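Local coordinates for protein glycoside hydrolase family 43 (Halothermothrix orenii, PDB 4QQS) that hydrolyses O-glycosidic bonds, showing alpha-L-arabinofuranosidase activity on a five-bladed beta-propeller scaffold, and probably takes part in xylan breakdown, at residues L55-D58 against K63-W66; Y84-A89 against A127-D132; A115-R120 against P137-V142. All blocks are in the same frame, centred on the assembly; numbering follows the deposited sequence.

The three contacts follow the propeller from one blade to the next. Interaction 1 comes first in the chain, at the outermost strand 51-58 of the first four-stranded sheet and the loop leading to strand 72-79. Interactions 2 and 3 alternate in sequence (84-89, 115-120, 127-132, 137-142), their centres about 8 Å apart; both reach the sheet in which strands 124-131 and 137-143 are antiparallel neighbours, while 84-89 lies in the preceding sheet. The centre of interaction 1 is about 16 Å from that of interaction 2 and about 18 Å from that of interaction 3. L57 packs on M85 and Y87, joining successive blades; W66, from the connecting loop, packs on Y87, A89, A115 and P116.

Interaction 1: L55-D58 against K63-W66; sequences LALD and KNGW
D58 closes a strand that carries a classic beta bulge, A56 and L57 both facing F39, and its carbonyl is gripped by N64 from the loop that follows. N64 ND2 donates to D58 O at 3.0 Å, and the N-H points almost straight at the oxygen (172°). The acceptor lies in the plane of the N64 amide, whereas seen from D58 the donor sits above the carbonyl plane, 49° out of it. The N64 CG is anti to its own carbonyl carbon (chi1 -68°), which turns the amide toward the strand end. Beside the bond, L57 CD2 lies 3.9 Å from N64 ND2, giving the amide nitrogen an apolar neighbour. Further bonds fix the rotation of this amide: ND2 also donates to F110 O, and OD1 accepts from N112 N. The carboxylate of D58 is engaged elsewhere, OD2 in a salt bridge with R37 and OD1 with the backbone N of Y60. The contact thus ties the last strand of the first blade to the loop leading into the second. L57 packs on F39 of strand 38-44 and, across the blade boundary, on M85 and Y87 of strand 82-90 and A101 of strand 96-103.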
ATOM      1  N   LEU A  55      16.327  -9.295  -3.188  1.00  9.87           N
ATOM      2  CA  LEU A  55      15.287  -9.549  -2.192  1.00  9.31           C
ATOM      3  C   LEU A  55      15.635  -8.884  -0.868  1.00  9.41           C
ATOM      4  O   LEU A  55      16.563  -9.298  -0.171  1.00 11.27           O
ATOM      5  CB  LEU A  55      15.066 -11.050  -1.971  1.00 10.37           C
ATOM      6  CG  LEU A  55      14.493 -11.856  -3.138  1.00 11.28           C
ATOM      7  CD1 LEU A  55      14.398 -13.331  -2.767  1.00 12.61           C
ATOM      8  CD2 LEU A  55      13.141 -11.339  -3.577  1.00 12.45           C
ATOM      9  N   ALA A  56      14.858  -7.874  -0.505  1.00  8.89           N
ATOM     10  CA  ALA A  56      14.984  -7.248   0.808  1.00  9.35           C
ATOM     11  C   ALA A  56      14.540  -8.186   1.922  1.00  8.60           C
ATOM     12  O   ALA A  56      15.139  -8.216   2.992  1.00  9.13           O
ATOM     13  CB  ALA A  56      14.158  -5.976   0.851  1.00  9.86           C
ATOM     14  N   LEU A  57      13.468  -8.929   1.664  1.00  8.45           N
ATOM     15  CA  LEU A  57      12.957  -9.956   2.566  1.00  9.18           C
ATOM     16  C   LEU A  57      12.880 -11.241   1.750  1.00  9.44           C
ATOM     17  O   LEU A  57      12.246 -11.288   0.695  1.00  9.49           O
ATOM     18  CB  LEU A  57      11.577  -9.543   3.102  1.00 11.11           C
ATOM     19  CG  LEU A  57      10.666 -10.366   4.014  1.00 12.98           C
ATOM     20  CD1 LEU A  57      10.256 -11.697   3.416  1.00 12.83           C
ATOM     21  CD2 LEU A  57      11.296 -10.552   5.360  1.00 13.39           C
ATOM     22  N   ASP A  58      13.564 -12.265   2.237  1.00 10.13           N
ATOM     23  CA  ASP A  58      13.579 -13.569   1.615  1.00 10.52           C
ATOM     24  C   ASP A  58      13.138 -14.548   2.685  1.00  9.86           C
ATOM     25  O   ASP A  58      13.823 -14.710   3.687  1.00 10.23           O
ATOM     26  CB  ASP A  58      15.004 -13.879   1.134  1.00 11.68           C
ATOM     27  CG  ASP A  58      15.102 -15.170   0.338  1.00 13.19           C
ATOM     28  OD1 ASP A  58      14.078 -15.871   0.203  1.00 13.77           O
ATOM     29  OD2 ASP A  58      16.219 -15.491  -0.138  1.00 14.79           O
ATOM     30  N   LYS A  63      17.344 -16.839   8.787  1.00 12.38           N
ATOM     31  CA  LYS A  63      16.672 -16.360   9.988  1.00 12.71           C
ATOM     32  C   LYS A  63      15.158 -16.259   9.843  1.00 12.96           C
ATOM     33  O   LYS A  63      14.486 -15.911  10.790  1.00 13.53           O
ATOM     34  CB  LYS A  63      17.214 -14.983  10.389  1.00 14.95           C
ATOM     35  CG  LYS A  63      18.714 -14.961  10.599  1.00 16.86           C
ATOM     36  CD  LYS A  63      19.173 -13.671  11.249  1.00 18.83           C
ATOM     37  CE  LYS A  63      20.693 -13.591  11.305  1.00 20.59           C
ATOM     38  NZ  LYS A  63      21.303 -14.764  11.977  1.00 22.27           N
ATOM     39  N   ASN A  64      14.620 -16.552   8.666  1.00 12.58           N
ATOM     40  CA  ASN A  64      13.184 -16.420   8.424  1.00 12.09           C
ATOM     41  C   ASN A  64      12.546 -17.807   8.381  1.00 13.07           C
ATOM     42  O   ASN A  64      12.611 -18.513   9.374  1.00 16.64           O
ATOM     43  CB  ASN A  64      12.932 -15.559   7.194  1.00 10.57           C
ATOM     44  CG  ASN A  64      13.339 -14.124   7.437  1.00 10.34           C
ATOM     45  OD1 ASN A  64      13.363 -13.678   8.588  1.00 12.32           O
ATOM     46  ND2 ASN A  64      13.688 -13.406   6.383  1.00 10.15           N
ATOM     47  N   GLY A  65      11.943 -18.201   7.269  1.00 11.21           N
ATOM     48  CA  GLY A  65      11.333 -19.510   7.134  1.00 11.58           C
ATOM     49  C   GLY A  65       9.818 -19.529   7.210  1.00 12.39           C
ATOM     50  O   GLY A  65       9.202 -20.533   6.890  1.00 16.22           O
ATOM     51  N   TRP A  66       9.204 -18.424   7.610  1.00 11.28           N
ATOM     52  CA  TRP A  66       7.763 -18.351   7.778  1.00 10.74           C
ATOM     53  C   TRP A  66       7.072 -17.960   6.478  1.00 10.46           C
ATOM     54  O   TRP A  66       7.564 -17.125   5.727  1.00 10.63           O
ATOM     55  CB  TRP A  66       7.412 -17.340   8.880  1.00 10.70           C
ATOM     56  CG  TRP A  66       5.952 -17.301   9.139  1.00 10.54           C
ATOM     57  CD1 TRP A  66       5.241 -18.156   9.928  1.00 10.97           C
ATOM     58  CD2 TRP A  66       4.996 -16.396   8.572  1.00  9.61           C
ATOM     59  NE1 TRP A  66       3.914 -17.835   9.900  1.00 10.84           N
ATOM     60  CE2 TRP A  66       3.733 -16.764   9.069  1.00 10.09           C
ATOM     61  CE3 TRP A  66       5.086 -15.306   7.695  1.00  9.69           C
ATOM     62  CZ2 TRP A  66       2.575 -16.091   8.720  1.00 10.41           C
ATOM     63  CZ3 TRP A  66       3.924 -14.633   7.353  1.00  9.63           C
ATOM     64  CH2 TRP A  66       2.687 -15.028   7.866  1.00 10.37           C
TER

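Interaction 2: Y84-A89 against A127-D132; sequences YMTYSA and AHIFID
A water joins T86 to A127 in a contact whose three touching residues are all buried: it accepts from T86 OG1 at 2.8 Å and donates to A127 O at 2.7 Å. The hydroxyl and that carbonyl are themselves 3.6 Å apart, T86 OG1 to A127 O, so the water stands in for a direct bond. Next to the bridge the side chains close up, T86 CB lying 3.8 Å from A127 CB. The other branch of the threonine serves the apolar side: T86 CG2 meets I129 CD1 at 3.6 Å and I129 CG1 at 4.1 Å, the two side chains running at a slant to each other. With chi1 of T86 at 51°, OG1 falls between the backbone N and the carbonyl carbon while CG2 stands anti to that carbon; one residue therefore offers the water a hydroxyl and the isoleucine a methyl. Nearby, H128 ND1 is hydrogen-bonded to E75 OE1; E75 and H256 are ligands of the bound sodium, about 7 Å from the T86 side chain. A127 follows D126, predicted to tune the pKa of the catalytic glutamate. Strands 82-90 and 124-131 belong to different sheets, and 84-89 meets 127-132 without a direct hydrogen bond, consistent with adjacent blades packing in a five-bladed beta-propeller.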
ATOM      1  N   TYR A  84      11.425  -1.288   9.796  1.00  8.93           N
ATOM      2  CA  TYR A  84      10.439  -2.325  10.072  1.00  8.33           C
ATOM      3  C   TYR A  84       9.610  -2.560   8.823  1.00  8.47           C
ATOM      4  O   TYR A  84       9.102  -1.622   8.225  1.00  9.64           O
ATOM      5  CB  TYR A  84       9.502  -1.927  11.209  1.00  9.37           C
ATOM      6  CG  TYR A  84      10.139  -1.921  12.572  1.00 10.88           C
ATOM      7  CD1 TYR A  84      10.814  -0.813  13.036  1.00 12.39           C
ATOM      8  CD2 TYR A  84      10.041  -3.025  13.408  1.00 12.96           C
ATOM      9  CE1 TYR A  84      11.377  -0.792  14.285  1.00 14.85           C
ATOM     10  CE2 TYR A  84      10.615  -3.016  14.666  1.00 15.20           C
ATOM     11  CZ  TYR A  84      11.280  -1.892  15.099  1.00 16.53           C
ATOM     12  OH  TYR A  84      11.851  -1.846  16.352  1.00 19.14           O
ATOM     13  N   MET A  85       9.475  -3.832   8.455  1.00  8.17           N
ATOM     14  CA  MET A  85       8.669  -4.247   7.326  1.00  7.65           C
ATOM     15  C   MET A  85       7.470  -5.048   7.808  1.00  7.52           C
ATOM     16  O   MET A  85       7.619  -6.002   8.558  1.00  8.20           O
ATOM     17  CB  MET A  85       9.473  -5.124   6.372  1.00  8.06           C
ATOM     18  CG  MET A  85       8.678  -5.568   5.139  1.00  8.63           C
ATOM     19  SD  MET A  85       9.561  -6.685   4.035  1.00  9.17           S
ATOM     20  CE  MET A  85      10.765  -5.585   3.299  1.00 10.12           C
ATOM     21  N   THR A  86       6.284  -4.657   7.368  1.00  7.25           N
ATOM     22  CA  THR A  86       5.116  -5.508   7.476  1.00  7.09           C
ATOM     23  C   THR A  86       4.857  -6.142   6.123  1.00  6.61           C
ATOM     24  O   THR A  86       5.204  -5.585   5.079  1.00  6.84           O
ATOM     25  CB  THR A  86       3.860  -4.719   7.915  1.00  7.91           C
ATOM     26  OG1 THR A  86       3.689  -3.575   7.073  1.00  8.59           O
ATOM     27  CG2 THR A  86       3.965  -4.272   9.362  1.00  8.32           C
ATOM     28  N   TYR A  87       4.238  -7.314   6.147  1.00  6.69           N
ATOM     29  CA  TYR A  87       3.860  -8.012   4.933  1.00  6.38           C
ATOM     30  C   TYR A  87       2.869  -9.085   5.316  1.00  6.79           C
ATOM     31  O   TYR A  87       2.669  -9.353   6.505  1.00  7.52           O
ATOM     32  CB  TYR A  87       5.076  -8.628   4.235  1.00  6.98           C
ATOM     33  CG  TYR A  87       5.808  -9.724   4.989  1.00  7.04           C
ATOM     34  CD1 TYR A  87       6.801  -9.427   5.915  1.00  7.65           C
ATOM     35  CD2 TYR A  87       5.538 -11.065   4.744  1.00  7.15           C
ATOM     36  CE1 TYR A  87       7.515 -10.428   6.560  1.00  8.38           C
ATOM     37  CE2 TYR A  87       6.241 -12.071   5.381  1.00  7.71           C
ATOM     38  CZ  TYR A  87       7.227 -11.749   6.289  1.00  8.09           C
ATOM     39  OH  TYR A  87       7.915 -12.778   6.892  1.00  9.13           O
ATOM     40  N   SER A  88       2.288  -9.759   4.324  1.00  6.54           N
ATOM     41  CA  SER A  88       1.483 -10.931   4.615  1.00  6.72           C
ATOM     42  C   SER A  88       1.921 -12.098   3.747  1.00  6.70           C
ATOM     43  O   SER A  88       2.516 -11.919   2.687  1.00  6.97           O
ATOM     44  CB  SER A  88      -0.016 -10.644   4.468  1.00  7.75           C
ATOM     45  OG  SER A  88      -0.361 -10.311   3.138  1.00  8.72           O
ATOM     46  N   ALA A  89       1.625 -13.291   4.235  1.00  6.86           N
ATOM     47  CA  ALA A  89       1.839 -14.524   3.492  1.00  7.57           C
ATOM     48  C   ALA A  89       0.863 -15.554   4.024  1.00  7.18           C
ATOM     49  O   ALA A  89       0.257 -15.378   5.084  1.00  7.59           O
ATOM     50  CB  ALA A  89       3.286 -15.022   3.638  1.00  7.95           C
ATOM     51  N   ALA A 127      -1.237  -4.656   5.640  1.00  7.18           N
ATOM     52  CA  ALA A 127      -0.866  -3.850   6.788  1.00  7.64           C
ATOM     53  C   ALA A 127      -0.157  -2.560   6.375  1.00  7.40           C
ATOM     54  O   ALA A 127       0.656  -2.528   5.447  1.00  8.11           O
ATOM     55  CB  ALA A 127       0.026  -4.627   7.723  1.00  8.89           C
ATOM     56  N   HIS A 128      -0.466  -1.509   7.119  1.00  7.21           N
ATOM     57  CA  HIS A 128       0.108  -0.194   6.927  1.00  6.95           C
ATOM     58  C   HIS A 128       0.266   0.422   8.310  1.00  7.03           C
ATOM     59  O   HIS A 128      -0.710   0.612   9.012  1.00  6.96           O
ATOM     60  CB  HIS A 128      -0.819   0.663   6.072  1.00  6.94           C
ATOM     61  CG  HIS A 128      -0.408   2.095   6.015  1.00  7.24           C
ATOM     62  ND1 HIS A 128       0.689   2.525   5.308  1.00  8.28           N
ATOM     63  CD2 HIS A 128      -0.931   3.197   6.611  1.00  8.24           C
ATOM     64  CE1 HIS A 128       0.828   3.831   5.481  1.00  9.24           C
ATOM     65  NE2 HIS A 128      -0.144   4.265   6.257  1.00  9.61           N
ATOM     66  N   ILE A 129       1.496   0.718   8.705  1.00  8.62           N
ATOM     67  CA  ILE A 129       1.747   1.349   9.990  1.00  8.92           C
ATOM     68  C   ILE A 129       1.953   2.841   9.780  1.00  9.10           C
ATOM     69  O   ILE A 129       2.821   3.254   9.015  1.00 10.55           O
ATOM     70  CB  ILE A 129       2.957   0.717  10.734  1.00  9.88           C
ATOM     71  CG1 ILE A 129       2.680  -0.758  11.043  1.00 10.48           C
ATOM     72  CG2 ILE A 129       3.236   1.483  12.032  1.00 10.06           C
ATOM     73  CD1 ILE A 129       3.861  -1.516  11.649  1.00 11.75           C
ATOM     74  N   PHE A 130       1.130   3.625  10.460  1.00  9.10           N
ATOM     75  CA  PHE A 130       1.166   5.081  10.472  1.00  9.15           C
ATOM     76  C   PHE A 130       1.659   5.542  11.833  1.00  8.86           C
ATOM     77  O   PHE A 130       1.075   5.186  12.849  1.00  8.94           O
ATOM     78  CB  PHE A 130      -0.251   5.619  10.217  1.00  9.62           C
ATOM     79  CG  PHE A 130      -0.400   7.097  10.471  1.00 10.00           C
ATOM     80  CD1 PHE A 130       0.185   8.031   9.637  1.00 11.42           C
ATOM     81  CD2 PHE A 130      -1.119   7.550  11.557  1.00 10.23           C
ATOM     82  CE1 PHE A 130       0.045   9.394   9.888  1.00 12.14           C
ATOM     83  CE2 PHE A 130      -1.258   8.888  11.804  1.00 11.26           C
ATOM     84  CZ  PHE A 130      -0.675   9.813  10.971  1.00 11.66           C
ATOM     85  N   ILE A 131       2.735   6.324  11.841  1.00 10.17           N
ATOM     86  CA  ILE A 131       3.246   6.911  13.063  1.00 10.93           C
ATOM     87  C   ILE A 131       2.779   8.372  13.105  1.00 10.98           C
ATOM     88  O   ILE A 131       3.158   9.179  12.256  1.00 12.29           O
ATOM     89  CB  ILE A 131       4.796   6.831  13.142  1.00 12.46           C
ATOM     90  CG1 ILE A 131       5.298   5.398  12.911  1.00 12.41           C
ATOM     91  CG2 ILE A 131       5.282   7.364  14.480  1.00 13.55           C
ATOM     92  CD1 ILE A 131       4.750   4.370  13.854  1.00 12.76           C
ATOM     93  N   ASP A 132       1.936   8.714  14.075  1.00 10.38           N
ATOM     94  CA  ASP A 132       1.407  10.074  14.156  1.00 10.77           C
ATOM     95  C   ASP A 132       2.486  11.046  14.642  1.00 11.08           C
ATOM     96  O   ASP A 132       3.566  10.651  15.084  1.00 11.71           O
ATOM     97  CB  ASP A 132       0.184  10.093  15.075  1.00 10.50           C
ATOM     98  CG  ASP A 132      -0.788  11.226  14.776  1.00 10.81           C
ATOM     99  OD1 ASP A 132      -0.488  12.119  13.953  1.00 12.03           O
ATOM    100  OD2 ASP A 132      -1.860  11.211  15.404  1.00 12.10           O
TER
HETATM  101  O   HOH W   1       2.312  -4.575   4.864  1.00  8.76           O

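Interaction 3: A115-R120 against P137-V142; sequences APLFDR and PYIYYV
Y141 leaves its strand with CB directed at the loop 115-120, and chi1 of 58° sets CG between the backbone N and the carbonyl carbon. Farther out, CD1 and CE1 of Y141 lie under F118 CZ, at 4.0 and 3.9 Å, where F118 puts its edge over one face of the tyrosine. This edge-to-face pair has centroids 5.2 Å apart and ring planes inclined at 57°. At the tip, Y141 OH accepts a nearly straight bond from R120 NH1, 2.9 Å long, and lies close to the guanidinium plane at its edge. F118 CD2 also sits 3.4 Å above the R120 guanidinium plane, toward its rim, so F118 touches both partners. Q161 OE1 is bonded to both Y141 OH and R120 NH2, so one amide oxygen holds the two partners together. With a phenylalanine here, R120 NH1 would probably be left without this acceptor and Q161 OE1 would probably lose one of its two partners. Earlier in the loop, L117 CD2 and I139 CD1 meet tip to tip at 4.0 Å. Strand 137-143 lies between strands 124-131 and 153-162 in its sheet, and the loop before 124-131 packs against it; L117 also bonds through its backbone to I98 of strand 96-103.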
ATOM      1  N   ALA A 115       6.215 -13.243  13.462  1.00 10.04           N
ATOM      2  CA  ALA A 115       5.631 -13.805  12.259  1.00 10.23           C
ATOM      3  C   ALA A 115       4.881 -15.076  12.640  1.00 10.75           C
ATOM      4  O   ALA A 115       5.507 -16.086  12.912  1.00 11.96           O
ATOM      5  CB  ALA A 115       6.721 -14.101  11.238  1.00 10.80           C
ATOM      6  N   PRO A 116       3.539 -15.030  12.681  1.00 10.06           N
ATOM      7  CA  PRO A 116       2.672 -13.888  12.369  1.00  9.75           C
ATOM      8  C   PRO A 116       2.654 -12.844  13.485  1.00  8.99           C
ATOM      9  O   PRO A 116       2.917 -13.143  14.665  1.00 10.42           O
ATOM     10  CB  PRO A 116       1.297 -14.529  12.233  1.00 10.66           C
ATOM     11  CG  PRO A 116       1.334 -15.675  13.176  1.00 11.61           C
ATOM     12  CD  PRO A 116       2.754 -16.203  13.107  1.00 11.00           C
ATOM     13  N   LEU A 117       2.302 -11.622  13.115  1.00  8.08           N
ATOM     14  CA  LEU A 117       2.199 -10.531  14.074  1.00  8.32           C
ATOM     15  C   LEU A 117       0.983 -10.737  14.986  1.00  8.74           C
ATOM     16  O   LEU A 117       1.047 -10.457  16.190  1.00 10.12           O
ATOM     17  CB  LEU A 117       2.094  -9.211  13.315  1.00  8.46           C
ATOM     18  CG  LEU A 117       1.904  -7.959  14.165  1.00  8.96           C
ATOM     19  CD1 LEU A 117       3.055  -7.744  15.147  1.00  9.59           C
ATOM     20  CD2 LEU A 117       1.749  -6.753  13.259  1.00  9.88           C
ATOM     21  N   PHE A 118      -0.115 -11.208  14.404  1.00  8.48           N
ATOM     22  CA  PHE A 118      -1.304 -11.595  15.151  1.00  8.72           C
ATOM     23  C   PHE A 118      -1.999 -12.695  14.366  1.00  8.79           C
ATOM     24  O   PHE A 118      -1.717 -12.888  13.178  1.00  8.77           O
ATOM     25  CB  PHE A 118      -2.246 -10.404  15.427  1.00  8.74           C
ATOM     26  CG  PHE A 118      -2.852  -9.763  14.194  1.00  8.69           C
ATOM     27  CD1 PHE A 118      -2.168  -8.768  13.512  1.00  8.55           C
ATOM     28  CD2 PHE A 118      -4.125 -10.116  13.737  1.00  8.92           C
ATOM     29  CE1 PHE A 118      -2.729  -8.146  12.395  1.00  8.54           C
ATOM     30  CE2 PHE A 118      -4.689  -9.492  12.635  1.00  9.04           C
ATOM     31  CZ  PHE A 118      -3.979  -8.513  11.963  1.00  8.88           C
ATOM     32  N   ASP A 119      -2.888 -13.428  15.028  1.00  9.36           N
ATOM     33  CA  ASP A 119      -3.511 -14.590  14.410  1.00 10.40           C
ATOM     34  C   ASP A 119      -4.884 -14.779  15.018  1.00  9.86           C
ATOM     35  O   ASP A 119      -5.001 -14.995  16.224  1.00 11.35           O
ATOM     36  CB  ASP A 119      -2.625 -15.820  14.645  1.00 12.07           C
ATOM     37  CG  ASP A 119      -3.050 -17.031  13.845  1.00 12.98           C
ATOM     38  OD1 ASP A 119      -4.120 -17.002  13.193  1.00 13.88           O
ATOM     39  OD2 ASP A 119      -2.278 -18.021  13.862  1.00 13.49           O
ATOM     40  N   ARG A 120      -5.916 -14.672  14.184  1.00  9.42           N
ATOM     41  CA  ARG A 120      -7.305 -14.789  14.626  1.00  9.25           C
ATOM     42  C   ARG A 120      -8.058 -15.842  13.811  1.00  9.43           C
ATOM     43  O   ARG A 120      -9.291 -15.817  13.744  1.00 10.42           O
ATOM     44  CB  ARG A 120      -8.002 -13.430  14.543  1.00  9.45           C
ATOM     45  CG  ARG A 120      -7.325 -12.373  15.368  1.00  9.23           C
ATOM     46  CD  ARG A 120      -7.825 -10.984  15.042  1.00  9.26           C
ATOM     47  NE  ARG A 120      -7.009  -9.998  15.735  1.00  9.25           N
ATOM     48  CZ  ARG A 120      -6.966  -8.710  15.405  1.00  8.58           C
ATOM     49  NH1 ARG A 120      -7.730  -8.236  14.429  1.00  9.08           N
ATOM     50  NH2 ARG A 120      -6.153  -7.892  16.051  1.00  9.23           N
ATOM     51  N   PRO A 137       1.927   4.817  17.246  1.00 10.77           N
ATOM     52  CA  PRO A 137       1.738   3.977  16.065  1.00 10.16           C
ATOM     53  C   PRO A 137       0.319   3.441  15.950  1.00  9.07           C
ATOM     54  O   PRO A 137      -0.316   3.080  16.947  1.00  9.50           O
ATOM     55  CB  PRO A 137       2.709   2.820  16.312  1.00 11.89           C
ATOM     56  CG  PRO A 137       2.875   2.751  17.799  1.00 13.59           C
ATOM     57  CD  PRO A 137       2.538   4.079  18.366  1.00 12.44           C
ATOM     58  N   TYR A 138      -0.156   3.384  14.711  1.00  8.20           N
ATOM     59  CA  TYR A 138      -1.428   2.777  14.375  1.00  7.61           C
ATOM     60  C   TYR A 138      -1.226   1.848  13.196  1.00  8.03           C
ATOM     61  O   TYR A 138      -0.509   2.182  12.270  1.00 10.30           O
ATOM     62  CB  TYR A 138      -2.453   3.844  13.986  1.00  8.17           C
ATOM     63  CG  TYR A 138      -2.734   4.841  15.076  1.00  8.42           C
ATOM     64  CD1 TYR A 138      -1.948   5.976  15.226  1.00  9.23           C
ATOM     65  CD2 TYR A 138      -3.769   4.644  15.977  1.00  9.75           C
ATOM     66  CE1 TYR A 138      -2.189   6.891  16.228  1.00 10.16           C
ATOM     67  CE2 TYR A 138      -4.014   5.555  17.002  1.00 10.62           C
ATOM     68  CZ  TYR A 138      -3.213   6.674  17.117  1.00 10.78           C
ATOM     69  OH  TYR A 138      -3.443   7.604  18.108  1.00 12.76           O
ATOM     70  N   ILE A 139      -1.864   0.689  13.236  1.00  7.03           N
ATOM     71  CA  ILE A 139      -1.842  -0.230  12.115  1.00  6.68           C
ATOM     72  C   ILE A 139      -3.216  -0.280  11.468  1.00  6.41           C
ATOM     73  O   ILE A 139      -4.227  -0.477  12.137  1.00  7.01           O
ATOM     74  CB  ILE A 139      -1.329  -1.638  12.526  1.00  7.06           C
ATOM     75  CG1 ILE A 139      -1.126  -2.510  11.280  1.00  7.78           C
ATOM     76  CG2 ILE A 139      -2.244  -2.309  13.539  1.00  7.77           C
ATOM     77  CD1 ILE A 139      -0.409  -3.827  11.565  1.00  9.28           C
ATOM     78  N   TYR A 140      -3.224  -0.070  10.156  1.00  5.73           N
ATOM     79  CA  TYR A 140      -4.406  -0.208   9.313  1.00  6.17           C
ATOM     80  C   TYR A 140      -4.205  -1.497   8.540  1.00  6.17           C
ATOM     81  O   TYR A 140      -3.123  -1.749   8.051  1.00  7.64           O
ATOM     82  CB  TYR A 140      -4.507   0.997   8.350  1.00  6.34           C
ATOM     83  CG  TYR A 140      -4.717   2.290   9.080  1.00  6.51           C
ATOM     84  CD1 TYR A 140      -3.652   3.000   9.610  1.00  6.66           C
ATOM     85  CD2 TYR A 140      -5.985   2.790   9.280  1.00  6.67           C
ATOM     86  CE1 TYR A 140      -3.856   4.158  10.343  1.00  7.28           C
ATOM     87  CE2 TYR A 140      -6.202   3.958   9.996  1.00  7.15           C
ATOM     88  CZ  TYR A 140      -5.131   4.639  10.535  1.00  7.01           C
ATOM     89  OH  TYR A 140      -5.284   5.772  11.281  1.00  8.01           O
ATOM     90  N   TYR A 141      -5.236  -2.328   8.453  1.00  5.86           N
ATOM     91  CA  TYR A 141      -5.079  -3.612   7.794  1.00  6.03           C
ATOM     92  C   TYR A 141      -6.416  -4.090   7.262  1.00  5.34           C
ATOM     93  O   TYR A 141      -7.465  -3.579   7.631  1.00  6.38           O
ATOM     94  CB  TYR A 141      -4.468  -4.641   8.750  1.00  6.31           C
ATOM     95  CG  TYR A 141      -5.262  -4.857  10.020  1.00  6.45           C
ATOM     96  CD1 TYR A 141      -6.237  -5.828  10.098  1.00  6.95           C
ATOM     97  CD2 TYR A 141      -5.046  -4.075  11.146  1.00  7.85           C
ATOM     98  CE1 TYR A 141      -6.960  -6.030  11.262  1.00  6.97           C
ATOM     99  CE2 TYR A 141      -5.775  -4.265  12.314  1.00  8.24           C
ATOM    100  CZ  TYR A 141      -6.724  -5.249  12.368  1.00  7.28           C
ATOM    101  OH  TYR A 141      -7.478  -5.473  13.507  1.00  8.30           O
ATOM    102  N   VAL A 142      -6.359  -5.087   6.393  1.00  5.53           N
ATOM    103  CA  VAL A 142      -7.537  -5.595   5.717  1.00  5.68           C
ATOM    104  C   VAL A 142      -7.924  -6.963   6.266  1.00  5.61           C
ATOM    105  O   VAL A 142      -7.100  -7.876   6.334  1.00  6.62           O
ATOM    106  CB  VAL A 142      -7.288  -5.708   4.206  1.00  6.10           C
ATOM    107  CG1 VAL A 142      -8.442  -6.390   3.501  1.00  7.62           C
ATOM    108  CG2 VAL A 142      -7.057  -4.312   3.617  1.00  6.47           C
TER